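Thioredoxin-like protein (Klebsiella pneumoniae subsp. pneumoniae MGH 78578, PDB 3TY1) is of unknown function but probably binds a carbohydrate, its supersandwich fold placing it among the galactose mutarotase-like proteins. Local coordinates at residues Y206-H211 and P317-A322. Residues are numbered along the deposited sequence; the frame is centred on the assembly and turned at random.
With SO4 (sulfate ion), chain L.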
loop_
_atom_site.group_PDB
_atom_site.type_symbol
_atom_site.label_atom_id
_atom_site.label_comp_id
_atom_site.label_asym_id
_atom_site.label_seq_id
_atom_site.Cartn_x
_atom_site.Cartn_y
_atom_site.Cartn_z
ATOM N N TYR A 206 17.548 16.448 8.625
ATOM C CA TYR A 206 16.328 16.799 7.923
ATOM C C TYR A 206 16.702 17.582 6.688
ATOM O O TYR A 206 17.792 18.151 6.619
ATOM C CB TYR A 206 15.347 17.569 8.808
ATOM C CG TYR A 206 15.702 19.028 9.087
ATOM C CD1 TYR A 206 16.523 19.388 10.166
ATOM C CD2 TYR A 206 15.209 20.032 8.276
ATOM C CE1 TYR A 206 16.821 20.734 10.414
ATOM C CE2 TYR A 206 15.499 21.355 8.507
ATOM C CZ TYR A 206 16.291 21.708 9.563
ATOM O OH TYR A 206 16.535 23.041 9.715
ATOM N N GLN A 207 15.812 17.525 5.707
ATOM C CA GLN A 207 15.874 18.308 4.487
ATOM C C GLN A 207 14.461 18.716 4.088
ATOM O O GLN A 207 13.524 17.950 4.306
ATOM C CB GLN A 207 16.440 17.509 3.328
ATOM C CG GLN A 207 17.810 16.906 3.513
ATOM C CD GLN A 207 18.149 16.023 2.350
ATOM O OE1 GLN A 207 17.765 14.843 2.332
ATOM N NE2 GLN A 207 18.842 16.588 1.339
ATOM N N ILE A 208 14.309 19.876 3.457
ATOM C CA ILE A 208 12.974 20.281 2.942
ATOM C C ILE A 208 13.091 21.170 1.721
ATOM O O ILE A 208 13.923 22.044 1.690
ATOM C CB ILE A 208 12.118 20.972 4.048
ATOM C CG1 ILE A 208 10.713 21.404 3.568
ATOM C CG2 ILE A 208 12.881 22.169 4.681
ATOM C CD1 ILE A 208 9.802 20.239 3.102
ATOM N N ILE A 209 12.219 20.944 0.728
ATOM C CA ILE A 209 12.066 21.824 -0.407
ATOM C C ILE A 209 10.559 22.131 -0.457
ATOM O O ILE A 209 9.736 21.184 -0.441
ATOM C CB ILE A 209 12.531 21.141 -1.743
ATOM C CG1 ILE A 209 14.009 20.775 -1.697
ATOM C CG2 ILE A 209 12.192 22.033 -2.933
ATOM C CD1 ILE A 209 14.543 20.071 -2.937
ATOM N N TYR A 210 10.199 23.424 -0.482
ATOM C CA TYR A 210 8.824 23.882 -0.679
ATOM C C TYR A 210 8.616 23.990 -2.195
ATOM O O TYR A 210 8.875 25.031 -2.819
ATOM C CB TYR A 210 8.600 25.193 0.067
ATOM C CG TYR A 210 8.394 24.939 1.543
ATOM C CD1 TYR A 210 9.453 24.739 2.398
ATOM C CD2 TYR A 210 7.105 24.821 2.063
ATOM C CE1 TYR A 210 9.233 24.444 3.748
ATOM C CE2 TYR A 210 6.895 24.588 3.351
ATOM C CZ TYR A 210 7.953 24.389 4.211
ATOM O OH TYR A 210 7.686 24.093 5.521
ATOM N N HIS A 211 8.173 22.889 -2.784
ATOM C CA HIS A 211 8.151 22.694 -4.217
ATOM C C HIS A 211 6.883 23.352 -4.755
ATOM O O HIS A 211 5.798 22.762 -4.729
ATOM C CB HIS A 211 8.207 21.170 -4.463
ATOM C CG HIS A 211 8.618 20.759 -5.833
ATOM N ND1 HIS A 211 7.974 21.197 -6.967
ATOM C CD2 HIS A 211 9.532 19.843 -6.247
ATOM C CE1 HIS A 211 8.475 20.577 -8.022
ATOM N NE2 HIS A 211 9.435 19.761 -7.616
ATOM N N PRO A 317 12.108 26.976 -2.888
ATOM C CA PRO A 317 13.041 27.317 -1.824
ATOM C C PRO A 317 13.258 26.103 -0.943
ATOM O O PRO A 317 12.325 25.331 -0.710
ATOM C CB PRO A 317 12.358 28.459 -1.081
ATOM C CG PRO A 317 10.985 28.505 -1.571
ATOM C CD PRO A 317 10.875 27.760 -2.831
ATOM N N GLY A 318 14.488 25.905 -0.510
ATOM C CA GLY A 318 14.795 24.749 0.272
ATOM C C GLY A 318 16.018 24.862 1.130
ATOM O O GLY A 318 16.766 25.864 1.054
ATOM N N THR A 319 16.196 23.846 1.975
ATOM C CA THR A 319 17.460 23.650 2.688
ATOM C C THR A 319 18.468 22.947 1.760
ATOM O O THR A 319 19.686 23.036 1.952
ATOM C CB THR A 319 17.301 22.829 3.995
ATOM O OG1 THR A 319 16.789 21.537 3.679
ATOM C CG2 THR A 319 16.386 23.528 4.997
ATOM N N SER A 320 17.943 22.261 0.751
ATOM C CA SER A 320 18.725 21.482 -0.208
ATOM C C SER A 320 18.319 21.782 -1.641
ATOM O O SER A 320 17.225 22.314 -1.932
ATOM C CB SER A 320 18.538 19.964 0.041
ATOM O OG SER A 320 19.525 19.411 0.876
ATOM N N TYR A 321 19.245 21.450 -2.535
ATOM C CA TYR A 321 18.962 21.348 -3.950
ATOM C C TYR A 321 18.399 19.944 -4.162
ATOM O O TYR A 321 18.362 19.124 -3.242
ATOM C CB TYR A 321 20.215 21.602 -4.813
ATOM C CG TYR A 321 20.729 23.014 -4.689
ATOM C CD1 TYR A 321 19.934 24.115 -5.066
ATOM C CD2 TYR A 321 22.003 23.272 -4.204
ATOM C CE1 TYR A 321 20.446 25.440 -4.964
ATOM C CE2 TYR A 321 22.491 24.568 -4.085
ATOM C CZ TYR A 321 21.716 25.652 -4.461
ATOM O OH TYR A 321 22.219 26.946 -4.331
ATOM N N ALA A 322 17.946 19.681 -5.385
ATOM C CA ALA A 322 17.239 18.452 -5.692
ATOM C C ALA A 322 18.110 17.234 -5.998
ATOM O O ALA A 322 17.582 16.172 -6.400
ATOM C CB ALA A 322 16.222 18.718 -6.859
HETATM S S SO4 L . 10.911 17.215 -9.886
HETATM O O1 SO4 L . 9.609 17.172 -10.560
HETATM O O2 SO4 L . 11.764 18.268 -10.479
HETATM O O3 SO4 L . 10.748 17.482 -8.454
HETATM O O4 SO4 L . 11.549 15.906 -10.043
#
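Strand 204-214 runs antiparallel to the end of strand 311-318, with I209 bridged to G318 at a CA-CA separation of 4.1 Å. Y210 N donates to P317 O and T319 N to I208 O, each at 2.9 Å and each meeting its carbonyl nearly along the C=O axis. Beyond G318 the chain leaves the strand, and a side chain takes over the pairing: T319 OG1, set between its own backbone N and carbonyl carbon (chi1 61°), accepts a hydrogen bond from I208 N at 3.0 Å. The same torsion directs T319 CG2 to I208 CG2, 3.8 Å away, where the two side chains cross obliquely. Q207, extended beyond CG, reaches S320 OG with NE2 at 2.9 Å; the hydroxyl lies close to the amide plane and is also hydrogen-bonded to E328, while T122 N holds Q207 OE1, so both ends of the amide are fixed. I209 lays CG1 and CD1 against S320 O, and CD1 approaches A322 CB. H211 points away from 317-322 and pairs through its backbone with V115; its NE2 donates to sulfate O3 at 2.8 Å, and H136 NE2 binds the same ion, probably acquired from the crystallisation liquor. On the other edge of strand 204-214 runs strand 114-119, while strand 297-304 flanks P317; I208 and Y210 pack on strand 342-352 of the large antiparallel sheet, joining two layers of the supersandwich.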